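Local coordinates for microcin B17-processing protein McbC (Escherichia coli str. K-12 substr. MG1655, PDB 6GRH), which serves as the FMN-binding oxidoreductase of the microcin B17 synthetase, needed to process the inactive McbA precursor into the active peptide antibiotic, at residues 22-27 with 204-208; 123-128 with 197-202; 185-191 with 256-262. One frame throughout, in Å; residues are numbered along the deposited sequence.

Contact 1. Residues 22-27 with 204-208; sequences IVKDFH and YRGYR
In this helix-helix contact the last turns of helix 17-27 run beside the start of helix 204-227, the long helix of the nitroreductase-type domain, in the same general direction. The segment axes run at 36° and come no closer than 11.1 Å. That spacing is wide, so large side chains fill the gap. The nearest CA atoms are those of Val23 and Tyr204, 7.2 Å apart. Tyr204 and Tyr207 supply the bumps, about one turn apart. Val23 (chi1 t) sits in the hollow between them. Val23 CG2 is 3.7 Å from Tyr204 CD1, and Val23 CG1 is 3.5 Å from Tyr207 CD1. Tyr204 leaves its helix sideways, and chi1 m swings the ring end in. Ile22 CG2 meets Tyr204 CE1 at 3.7 Å, and Ile22 CD1 lies 3.3 Å from Tyr204 OH. Tyr207 (chi1 t) is most buried by the other segment; its ring lies beside Val23 and Phe26 and its OH reaches His27. Phe26 (chi1 t) only grazes it, Phe26 CD2 to Tyr207 CE2 at 4.4 Å. Phe26 stacks on Phe26 of the second McbC subunit. Arg205 and Arg208, out of reach of segment 22-27, form salt bridges with Asp240 of that subunit, at the dimer interface. The His27 ring (chi1 t) stands at 88° to that of Tyr207, rim to rim, and His27 ND1 shares a hydrogen bond of 2.8 Å with Tyr207 OH.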
loop_
_atom_site.group_PDB
_atom_site.type_symbol
_atom_site.label_atom_id
_atom_site.label_comp_id
_atom_site.label_asym_id
_atom_site.label_seq_id
_atom_site.Cartn_x
_atom_site.Cartn_y
_atom_site.Cartn_z
ATOM N N ILE D 22 6.720 -0.409 4.459
ATOM C CA ILE D 22 5.643 -1.089 3.751
ATOM C C ILE D 22 5.133 -2.285 4.548
ATOM O O ILE D 22 3.893 -2.510 4.633
ATOM C CB ILE D 22 6.080 -1.467 2.313
ATOM C CG1 ILE D 22 6.189 -0.157 1.491
ATOM C CG2 ILE D 22 5.115 -2.460 1.659
ATOM C CD1 ILE D 22 6.795 -0.284 0.097
ATOM N N VAL D 23 6.053 -3.038 5.153
ATOM C CA VAL D 23 5.674 -4.162 5.972
ATOM C C VAL D 23 4.900 -3.705 7.237
ATOM O O VAL D 23 3.852 -4.273 7.569
ATOM C CB VAL D 23 6.884 -5.045 6.327
ATOM C CG1 VAL D 23 6.503 -6.093 7.346
ATOM C CG2 VAL D 23 7.437 -5.731 5.076
ATOM N N LYS D 24 5.390 -2.680 7.930
ATOM C CA LYS D 24 4.668 -2.186 9.098
ATOM C C LYS D 24 3.273 -1.660 8.762
ATOM O O LYS D 24 2.317 -1.887 9.519
ATOM C CB LYS D 24 5.457 -1.099 9.803
ATOM C CG LYS D 24 6.688 -1.556 10.567
ATOM C CD LYS D 24 7.425 -0.263 10.955
ATOM C CE LYS D 24 8.383 -0.443 12.067
ATOM N NZ LYS D 24 8.909 0.897 12.515
ATOM N N ASP D 25 3.175 -0.927 7.646
ATOM C CA ASP D 25 1.916 -0.404 7.179
ATOM C C ASP D 25 0.911 -1.529 6.988
ATOM O O ASP D 25 -0.253 -1.350 7.271
ATOM C CB ASP D 25 2.049 0.281 5.829
ATOM C CG ASP D 25 2.678 1.642 5.902
ATOM O OD1 ASP D 25 2.856 2.204 7.012
ATOM O OD2 ASP D 25 2.984 2.163 4.781
ATOM N N PHE D 26 1.357 -2.633 6.390
ATOM C CA PHE D 26 0.481 -3.749 6.152
ATOM C C PHE D 26 0.106 -4.435 7.457
ATOM O O PHE D 26 -1.060 -4.711 7.725
ATOM C CB PHE D 26 1.117 -4.771 5.237
ATOM C CG PHE D 26 0.250 -5.971 5.033
ATOM C CD1 PHE D 26 -0.892 -5.876 4.235
ATOM C CD2 PHE D 26 0.526 -7.152 5.690
ATOM C CE1 PHE D 26 -1.715 -6.983 4.034
ATOM C CE2 PHE D 26 -0.285 -8.244 5.513
ATOM C CZ PHE D 26 -1.410 -8.162 4.686
ATOM N N HIS D 27 1.120 -4.716 8.251
ATOM C CA HIS D 27 0.965 -5.395 9.508
ATOM C C HIS D 27 -0.125 -4.766 10.406
ATOM O O HIS D 27 -0.972 -5.494 10.933
ATOM C CB HIS D 27 2.277 -5.423 10.292
ATOM C CG HIS D 27 2.142 -6.141 11.590
ATOM N ND1 HIS D 27 2.238 -7.508 11.681
ATOM C CD2 HIS D 27 1.851 -5.690 12.838
ATOM C CE1 HIS D 27 2.041 -7.870 12.938
ATOM N NE2 HIS D 27 1.799 -6.788 13.658
ATOM N N TYR D 204 10.821 -8.706 1.906
ATOM C CA TYR D 204 9.390 -9.001 2.164
ATOM C C TYR D 204 9.073 -10.452 2.478
ATOM O O TYR D 204 8.267 -10.745 3.353
ATOM C CB TYR D 204 8.529 -8.591 0.978
ATOM C CG TYR D 204 8.567 -7.129 0.679
ATOM C CD1 TYR D 204 7.820 -6.248 1.430
ATOM C CD2 TYR D 204 9.350 -6.620 -0.366
ATOM C CE1 TYR D 204 7.849 -4.882 1.175
ATOM C CE2 TYR D 204 9.389 -5.254 -0.623
ATOM C CZ TYR D 204 8.626 -4.400 0.167
ATOM O OH TYR D 204 8.605 -3.042 -0.032
ATOM N N ARG D 205 9.705 -11.366 1.751
ATOM C CA ARG D 205 9.526 -12.792 2.002
ATOM C C ARG D 205 9.901 -13.186 3.445
ATOM O O ARG D 205 9.345 -14.133 3.996
ATOM C CB ARG D 205 10.327 -13.612 1.008
ATOM C CG ARG D 205 9.839 -15.043 0.847
ATOM C CD ARG D 205 10.616 -15.663 -0.285
ATOM N NE ARG D 205 10.184 -16.950 -0.794
ATOM C CZ ARG D 205 9.257 -17.171 -1.724
ATOM N NH1 ARG D 205 8.559 -16.204 -2.247
ATOM N NH2 ARG D 205 9.036 -18.411 -2.136
ATOM N N GLY D 206 10.795 -12.434 4.075
ATOM C CA GLY D 206 11.120 -12.675 5.487
ATOM C C GLY D 206 9.969 -12.517 6.448
ATOM O O GLY D 206 9.897 -13.224 7.470
ATOM N N TYR D 207 9.065 -11.610 6.126
ATOM C CA TYR D 207 7.843 -11.415 6.918
ATOM C C TYR D 207 6.978 -12.666 6.887
ATOM O O TYR D 207 6.570 -13.187 7.929
ATOM C CB TYR D 207 7.065 -10.199 6.426
ATOM C CG TYR D 207 5.819 -9.893 7.218
ATOM C CD1 TYR D 207 5.904 -9.321 8.477
ATOM C CD2 TYR D 207 4.565 -10.166 6.707
ATOM C CE1 TYR D 207 4.768 -9.018 9.193
ATOM C CE2 TYR D 207 3.424 -9.888 7.438
ATOM C CZ TYR D 207 3.536 -9.325 8.676
ATOM O OH TYR D 207 2.399 -9.032 9.397
ATOM N N ARG D 208 6.776 -13.183 5.685
ATOM C CA ARG D 208 6.033 -14.407 5.501
ATOM C C ARG D 208 6.717 -15.560 6.289
ATOM O O ARG D 208 6.037 -16.337 6.991
ATOM C CB ARG D 208 5.956 -14.694 3.985
ATOM C CG ARG D 208 5.071 -15.842 3.567
ATOM C CD ARG D 208 5.499 -16.423 2.218
ATOM N NE ARG D 208 5.307 -15.517 1.091
ATOM C CZ ARG D 208 5.424 -15.890 -0.197
ATOM N NH1 ARG D 208 5.747 -17.132 -0.528
ATOM N NH2 ARG D 208 5.232 -15.013 -1.155
#

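Contact 2. Residues 123-128 with 197-202; sequences GGALYP and KALFKY. With FMN (flavin mononucleotide), chain O; EDO (1,2-ethanediol), chain P.
Lys197 NZ donates two hydrogen bonds to the FMN-pocket loop of this nitroreductase-type domain: 2.7 Å to Leu126 O and 3.1 Å to Tyr127 O. Segment 123-128 has no regular structure; Gly124, Ala125 and Tyr127 have positive phi. Segment 197-202 starts as the end of a short helix and continues as loop or turn. Lys201, with all chi angles t, sends NZ to Tyr202 OH (2.8 Å). A water joins Lys201 NZ (2.8 Å) to Gly124 O (2.7 Å). Gly124 N donates to O2 of an ethanediol, probably from crystallisation, at 2.7 Å. A side chain at Gly124 would clash with Tyr202 OH. Gly123, Gly124 and Ala125 line the FMN pocket: Gly123 N is 3.4 Å from ring atom FMN C8, Ala125 CB 3.9 Å from ribityl FMN O4'. Leu126 (m, t) fills the middle: CD2 is 4.0 Å from Phe200 CZ, and CD1 is 3.9 Å from Lys201 CB. Pro128 and Ala198 have the closest CA atoms (5.4 Å), and Pro128 CB lies 4.0 Å from Ala198 CB.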
loop_
_atom_site.group_PDB
_atom_site.type_symbol
_atom_site.label_atom_id
_atom_site.label_comp_id
_atom_site.label_asym_id
_atom_site.label_seq_id
_atom_site.Cartn_x
_atom_site.Cartn_y
_atom_site.Cartn_z
ATOM N N GLY D 123 14.128 -19.864 8.568
ATOM C CA GLY D 123 14.804 -19.360 7.375
ATOM C C GLY D 123 16.107 -18.663 7.727
ATOM O O GLY D 123 16.127 -17.763 8.563
ATOM N N GLY D 124 17.191 -19.125 7.114
ATOM C CA GLY D 124 18.532 -18.595 7.350
ATOM C C GLY D 124 19.065 -18.744 8.757
ATOM O O GLY D 124 20.041 -18.091 9.106
ATOM N N ALA D 125 18.439 -19.620 9.549
ATOM C CA ALA D 125 18.728 -19.757 10.974
ATOM C C ALA D 125 18.698 -18.415 11.731
ATOM O O ALA D 125 19.458 -18.205 12.678
ATOM C CB ALA D 125 20.063 -20.451 11.156
ATOM N N LEU D 126 17.812 -17.521 11.314
ATOM C CA LEU D 126 17.759 -16.173 11.894
ATOM C C LEU D 126 16.875 -16.065 13.142
ATOM O O LEU D 126 17.108 -15.189 13.989
ATOM C CB LEU D 126 17.316 -15.169 10.833
ATOM C CG LEU D 126 18.283 -15.091 9.647
ATOM C CD1 LEU D 126 17.671 -14.226 8.564
ATOM C CD2 LEU D 126 19.648 -14.561 10.073
ATOM N N TYR D 127 15.881 -16.935 13.262
ATOM C CA TYR D 127 15.001 -16.966 14.459
ATOM C C TYR D 127 14.509 -15.583 14.914
ATOM O O TYR D 127 14.819 -15.126 16.036
ATOM C CB TYR D 127 15.705 -17.724 15.589
ATOM C CG TYR D 127 15.878 -19.163 15.222
ATOM C CD1 TYR D 127 14.816 -20.053 15.372
ATOM C CD2 TYR D 127 17.058 -19.624 14.631
ATOM C CE1 TYR D 127 14.932 -21.381 14.988
ATOM C CE2 TYR D 127 17.202 -20.961 14.263
ATOM C CZ TYR D 127 16.129 -21.837 14.437
ATOM O OH TYR D 127 16.222 -23.147 14.044
ATOM N N PRO D 128 13.693 -14.926 14.075
ATOM C CA PRO D 128 13.265 -13.555 14.393
ATOM C C PRO D 128 12.120 -13.410 15.386
ATOM O O PRO D 128 11.702 -12.284 15.647
ATOM C CB PRO D 128 12.794 -13.015 13.015
ATOM C CG PRO D 128 12.268 -14.238 12.336
ATOM C CD PRO D 128 13.263 -15.312 12.710
ATOM N N LYS D 197 14.792 -7.879 12.153
ATOM C CA LYS D 197 15.401 -9.201 12.102
ATOM C C LYS D 197 14.690 -10.099 11.082
ATOM O O LYS D 197 15.344 -10.911 10.434
ATOM C CB LYS D 197 15.405 -9.866 13.462
ATOM C CG LYS D 197 16.291 -11.100 13.493
ATOM C CD LYS D 197 17.159 -11.101 14.718
ATOM C CE LYS D 197 17.890 -12.417 14.873
ATOM N NZ LYS D 197 17.323 -13.280 15.953
ATOM N N ALA D 198 13.372 -9.947 10.935
ATOM C CA ALA D 198 12.631 -10.706 9.900
ATOM C C ALA D 198 12.905 -10.237 8.467
ATOM O O ALA D 198 12.765 -11.022 7.529
ATOM C CB ALA D 198 11.134 -10.671 10.177
ATOM N N LEU D 199 13.272 -8.971 8.285
ATOM C CA LEU D 199 13.351 -8.373 6.960
ATOM C C LEU D 199 14.765 -8.203 6.396
ATOM O O LEU D 199 14.940 -8.127 5.173
ATOM C CB LEU D 199 12.628 -7.019 6.964
ATOM C CG LEU D 199 11.124 -7.122 7.288
ATOM C CD1 LEU D 199 10.537 -5.739 7.504
ATOM C CD2 LEU D 199 10.362 -7.815 6.190
ATOM N N PHE D 200 15.770 -8.120 7.271
ATOM C CA PHE D 200 17.069 -7.622 6.829
ATOM C C PHE D 200 17.762 -8.476 5.770
ATOM O O PHE D 200 18.434 -7.921 4.926
ATOM C CB PHE D 200 18.011 -7.295 7.994
ATOM C CG PHE D 200 18.703 -8.471 8.594
ATOM C CD1 PHE D 200 17.995 -9.473 9.224
ATOM C CD2 PHE D 200 20.079 -8.546 8.573
ATOM C CE1 PHE D 200 18.637 -10.517 9.817
ATOM C CE2 PHE D 200 20.734 -9.609 9.158
ATOM C CZ PHE D 200 20.014 -10.605 9.760
ATOM N N LYS D 201 17.582 -9.795 5.811
ATOM C CA LYS D 201 18.207 -10.683 4.831
ATOM C C LYS D 201 17.373 -10.927 3.564
ATOM O O LYS D 201 17.890 -10.836 2.417
ATOM C CB LYS D 201 18.533 -12.044 5.479
ATOM C CG LYS D 201 19.263 -13.005 4.521
ATOM C CD LYS D 201 19.701 -14.310 5.160
ATOM C CE LYS D 201 20.408 -15.210 4.148
ATOM N NZ LYS D 201 20.576 -16.571 4.681
ATOM N N TYR D 202 16.126 -11.336 3.776
ATOM C CA TYR D 202 15.238 -11.793 2.708
ATOM C C TYR D 202 14.219 -10.769 2.210
ATOM O O TYR D 202 13.433 -11.089 1.293
ATOM C CB TYR D 202 14.469 -13.024 3.179
ATOM C CG TYR D 202 15.374 -14.177 3.507
ATOM C CD1 TYR D 202 16.140 -14.773 2.509
ATOM C CD2 TYR D 202 15.490 -14.653 4.801
ATOM C CE1 TYR D 202 16.993 -15.836 2.794
ATOM C CE2 TYR D 202 16.343 -15.723 5.095
ATOM C CZ TYR D 202 17.080 -16.301 4.093
ATOM O OH TYR D 202 17.938 -17.350 4.363
HETATM N N1 FMN O . 17.064 -23.934 3.668
HETATM C C2 FMN O . 17.602 -23.780 2.430
HETATM O O2 FMN O . 18.671 -24.370 2.193
HETATM N N3 FMN O . 17.018 -23.019 1.473
HETATM C C4 FMN O . 15.850 -22.369 1.684
HETATM O O4 FMN O . 15.316 -21.677 0.789
HETATM C C4A FMN O . 15.205 -22.474 3.017
HETATM N N5 FMN O . 14.045 -21.845 3.316
HETATM C C5A FMN O . 13.476 -21.977 4.543
HETATM C C6 FMN O . 12.275 -21.326 4.809
HETATM C C7 FMN O . 11.658 -21.430 6.051
HETATM C C7M FMN O . 10.358 -20.708 6.309
HETATM C C8 FMN O . 12.279 -22.264 7.114
HETATM C C8M FMN O . 11.619 -22.388 8.457
HETATM C C9 FMN O . 13.480 -22.929 6.862
HETATM C C9A FMN O . 14.115 -22.822 5.607
HETATM N N10 FMN O . 15.340 -23.485 5.309
HETATM C C10 FMN O . 15.903 -23.322 4.019
HETATM C "C1'" FMN O . 16.033 -24.336 6.285
HETATM C "C2'" FMN O . 16.861 -23.480 7.217
HETATM O "O2'" FMN O . 17.985 -22.940 6.494
HETATM C "C3'" FMN O . 17.283 -24.305 8.438
HETATM O "O3'" FMN O . 16.128 -24.640 9.219
HETATM C "C4'" FMN O . 18.291 -23.584 9.328
HETATM O "O4'" FMN O . 19.492 -23.352 8.590
HETATM C "C5'" FMN O . 18.672 -24.367 10.583
HETATM O "O5'" FMN O . 19.196 -25.637 10.201
HETATM P P FMN O . 18.529 -26.998 10.718
HETATM O O1P FMN O . 17.107 -27.009 10.209
HETATM O O2P FMN O . 19.385 -28.066 10.066
HETATM O O3P FMN O . 18.689 -26.876 12.202
HETATM C C1 EDO P . 19.663 -20.728 3.805
HETATM O O1 EDO P . 20.218 -19.839 4.769
HETATM C C2 EDO P . 18.182 -20.444 3.721
HETATM O O2 EDO P . 17.536 -20.757 4.962
HETATM O O HOH W 1 21.626 -16.781 7.315
#

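Contact 3. Residues 185-191 with 256-262; sequences PHFALVY and PLIVQFF
Strands 187-194 and 254-263 pair antiparallel inside the nitroreductase-type sheet, their segment axes at 160° and 4.6 Å apart. Phe187-Phe262, Leu189-Gln260 and Tyr191-Ile258 are hydrogen-bonded pairs; Ala188-Phe261 and Val190-Val259 are non-hydrogen-bonded. Leu189 N to Gln260 O and Gln260 N to Leu189 O are both 2.8 Å. Phe262 N reaches Phe187 O at 2.9 Å. Classic beta bulges mark both ends. At one, His186 and Phe187 both face Phe262, and His186 N (3.0 Å) and Phe187 N (3.3 Å) make weak bonds to Phe262 O. At the other, Leu257 and Ile258 both face Tyr191: Tyr191 N donates to Ile258 O (3.0 Å) and Leu257 N to Tyr191 O (2.7 Å). On its other side, strand 187-194 hydrogen-bonds through the backbones of Ala188 and Val190 to Cys134 and Phe132. Val259 and Phe261 likewise pair with Trp235 and Arg233. Ile258 touches a bound FMN, so its strand borders a flavin site. Phe187 (p) takes Phe262 CB over its ring face, 3.6 Å from the centroid. On this face Tyr191 OH donates to Gln260 OE1 (2.7 Å), while Gln260 NE2 bonds to Asn232 OD1. Both ends of the buried Gln260 amide are thus satisfied within a largely apolar layer.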
loop_
_atom_site.group_PDB
_atom_site.type_symbol
_atom_site.label_atom_id
_atom_site.label_comp_id
_atom_site.label_asym_id
_atom_site.label_seq_id
_atom_site.Cartn_x
_atom_site.Cartn_y
_atom_site.Cartn_z
ATOM N N PRO D 185 -6.783 -18.437 32.977
ATOM C CA PRO D 185 -5.555 -19.181 32.731
ATOM C C PRO D 185 -4.458 -18.835 33.746
ATOM O O PRO D 185 -4.467 -17.750 34.320
ATOM C CB PRO D 185 -5.153 -18.769 31.312
ATOM C CG PRO D 185 -6.158 -17.785 30.839
ATOM C CD PRO D 185 -7.022 -17.388 31.982
ATOM N N HIS D 186 -3.514 -19.753 33.946
ATOM C CA HIS D 186 -2.363 -19.516 34.817
ATOM C C HIS D 186 -1.316 -18.610 34.183
ATOM O O HIS D 186 -0.721 -17.775 34.856
ATOM C CB HIS D 186 -1.698 -20.836 35.223
ATOM C CG HIS D 186 -2.444 -21.589 36.283
ATOM N ND1 HIS D 186 -3.402 -22.538 35.993
ATOM C CD2 HIS D 186 -2.365 -21.534 37.630
ATOM C CE1 HIS D 186 -3.872 -23.044 37.119
ATOM N NE2 HIS D 186 -3.267 -22.445 38.129
ATOM N N PHE D 187 -1.063 -18.798 32.894
ATOM C CA PHE D 187 -0.062 -18.012 32.212
ATOM C C PHE D 187 -0.329 -17.976 30.727
ATOM O O PHE D 187 -1.195 -18.699 30.235
ATOM C CB PHE D 187 1.355 -18.541 32.533
ATOM C CG PHE D 187 1.678 -19.903 31.967
ATOM C CD1 PHE D 187 1.328 -21.057 32.640
ATOM C CD2 PHE D 187 2.413 -20.022 30.787
ATOM C CE1 PHE D 187 1.675 -22.325 32.148
ATOM C CE2 PHE D 187 2.734 -21.276 30.274
ATOM C CZ PHE D 187 2.371 -22.431 30.973
ATOM N N ALA D 188 0.390 -17.092 30.034
ATOM C CA ALA D 188 0.368 -17.035 28.581
ATOM C C ALA D 188 1.757 -17.007 28.010
ATOM O O ALA D 188 2.688 -16.576 28.660
ATOM C CB ALA D 188 -0.396 -15.813 28.112
ATOM N N LEU D 189 1.880 -17.474 26.777
ATOM C CA LEU D 189 3.047 -17.170 25.959
ATOM C C LEU D 189 2.605 -16.154 24.922
ATOM O O LEU D 189 1.503 -16.265 24.366
ATOM C CB LEU D 189 3.643 -18.420 25.318
ATOM C CG LEU D 189 4.195 -19.467 26.290
ATOM C CD1 LEU D 189 4.702 -20.652 25.495
ATOM C CD2 LEU D 189 5.276 -18.880 27.202
ATOM N N VAL D 190 3.452 -15.157 24.682
ATOM C CA VAL D 190 3.230 -14.155 23.654
ATOM C C VAL D 190 4.394 -14.222 22.654
ATOM O O VAL D 190 5.559 -14.079 23.034
ATOM C CB VAL D 190 3.112 -12.747 24.250
ATOM C CG1 VAL D 190 2.757 -11.739 23.166
ATOM C CG2 VAL D 190 2.067 -12.693 25.345
ATOM N N TYR D 191 4.076 -14.477 21.388
ATOM C CA TYR D 191 5.072 -14.640 20.342
ATOM C C TYR D 191 5.159 -13.333 19.577
ATOM O O TYR D 191 4.140 -12.864 19.068
ATOM C CB TYR D 191 4.689 -15.785 19.392
ATOM C CG TYR D 191 4.531 -17.102 20.063
ATOM C CD1 TYR D 191 5.582 -18.024 20.080
ATOM C CD2 TYR D 191 3.327 -17.445 20.719
ATOM C CE1 TYR D 191 5.444 -19.249 20.735
ATOM C CE2 TYR D 191 3.166 -18.680 21.356
ATOM C CZ TYR D 191 4.229 -19.577 21.360
ATOM O OH TYR D 191 4.101 -20.797 21.953
ATOM N N PRO D 256 3.485 -8.075 18.964
ATOM C CA PRO D 256 2.925 -9.392 19.305
ATOM C C PRO D 256 2.096 -9.992 18.158
ATOM O O PRO D 256 1.190 -9.349 17.658
ATOM C CB PRO D 256 2.042 -9.080 20.522
ATOM C CG PRO D 256 1.608 -7.670 20.317
ATOM C CD PRO D 256 2.776 -6.980 19.672
ATOM N N LEU D 257 2.442 -11.190 17.713
ATOM C CA LEU D 257 1.729 -11.850 16.619
ATOM C C LEU D 257 0.551 -12.702 17.083
ATOM O O LEU D 257 -0.457 -12.787 16.395
ATOM C CB LEU D 257 2.688 -12.720 15.778
ATOM C CG LEU D 257 3.733 -11.985 14.961
ATOM C CD1 LEU D 257 4.622 -12.948 14.215
ATOM C CD2 LEU D 257 3.081 -11.012 14.000
ATOM N N ILE D 258 0.711 -13.358 18.228
ATOM C CA ILE D 258 -0.264 -14.318 18.716
ATOM C C ILE D 258 0.000 -14.555 20.197
ATOM O O ILE D 258 1.142 -14.443 20.675
ATOM C CB ILE D 258 -0.235 -15.620 17.870
ATOM C CG1 ILE D 258 -1.508 -16.428 18.004
ATOM C CG2 ILE D 258 0.975 -16.480 18.179
ATOM C CD1 ILE D 258 -2.708 -15.778 17.356
ATOM N N VAL D 259 -1.075 -14.818 20.919
ATOM C CA VAL D 259 -1.027 -15.131 22.338
ATOM C C VAL D 259 -1.443 -16.596 22.495
ATOM O O VAL D 259 -2.211 -17.124 21.682
ATOM C CB VAL D 259 -1.954 -14.175 23.123
ATOM C CG1 VAL D 259 -2.113 -14.608 24.582
ATOM C CG2 VAL D 259 -1.418 -12.746 23.059
ATOM N N GLN D 260 -0.921 -17.262 23.512
ATOM C CA GLN D 260 -1.276 -18.657 23.781
ATOM C C GLN D 260 -1.452 -18.825 25.267
ATOM O O GLN D 260 -0.502 -18.657 26.037
ATOM C CB GLN D 260 -0.216 -19.618 23.250
ATOM C CG GLN D 260 -0.616 -21.084 23.272
ATOM C CD GLN D 260 0.413 -21.968 22.597
ATOM O OE1 GLN D 260 1.569 -21.567 22.415
ATOM N NE2 GLN D 260 0.016 -23.207 22.273
ATOM N N PHE D 261 -2.669 -19.148 25.664
ATOM C CA PHE D 261 -3.016 -19.303 27.080
ATOM C C PHE D 261 -2.801 -20.733 27.530
ATOM O O PHE D 261 -3.007 -21.656 26.749
ATOM C CB PHE D 261 -4.479 -18.913 27.307
ATOM C CG PHE D 261 -4.733 -17.441 27.176
ATOM C CD1 PHE D 261 -4.208 -16.554 28.109
ATOM C CD2 PHE D 261 -5.481 -16.937 26.133
ATOM C CE1 PHE D 261 -4.432 -15.203 28.002
ATOM C CE2 PHE D 261 -5.722 -15.581 26.029
ATOM C CZ PHE D 261 -5.184 -14.708 26.954
ATOM N N PHE D 262 -2.390 -20.899 28.788
ATOM C CA PHE D 262 -2.157 -22.215 29.373
ATOM C C PHE D 262 -2.761 -22.291 30.749
ATOM O O PHE D 262 -2.756 -21.304 31.502
ATOM C CB PHE D 262 -0.664 -22.517 29.498
ATOM C CG PHE D 262 0.038 -22.605 28.185
ATOM C CD1 PHE D 262 0.531 -21.455 27.573
ATOM C CD2 PHE D 262 0.171 -23.828 27.535
ATOM C CE1 PHE D 262 1.179 -21.526 26.360
ATOM C CE2 PHE D 262 0.810 -23.901 26.307
ATOM C CZ PHE D 262 1.314 -22.754 25.719
#

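Overall arrangement
From the N terminus, helix 17-27 comes first, and contact 1 closes a long loop from it to the start of helix 204-227. Contact 2 is nested inside that loop, joining the FMN-pocket loop before strand 129-135 to helix 195-199 and the turn after it. Contact 3 pairs strand 187-194 with strand 254-263, so it crosses both others along the chain. Strand 187-194 runs straight into helix 195-199, linking contacts 3 and 2, though their atoms stay about 7 Å apart. Contacts 1 and 2 touch through Leu199, which packs on Val23 and Tyr207. His27 meets Leu257, joining contact 1 to the sheet. All three also reach the second McbC subunit.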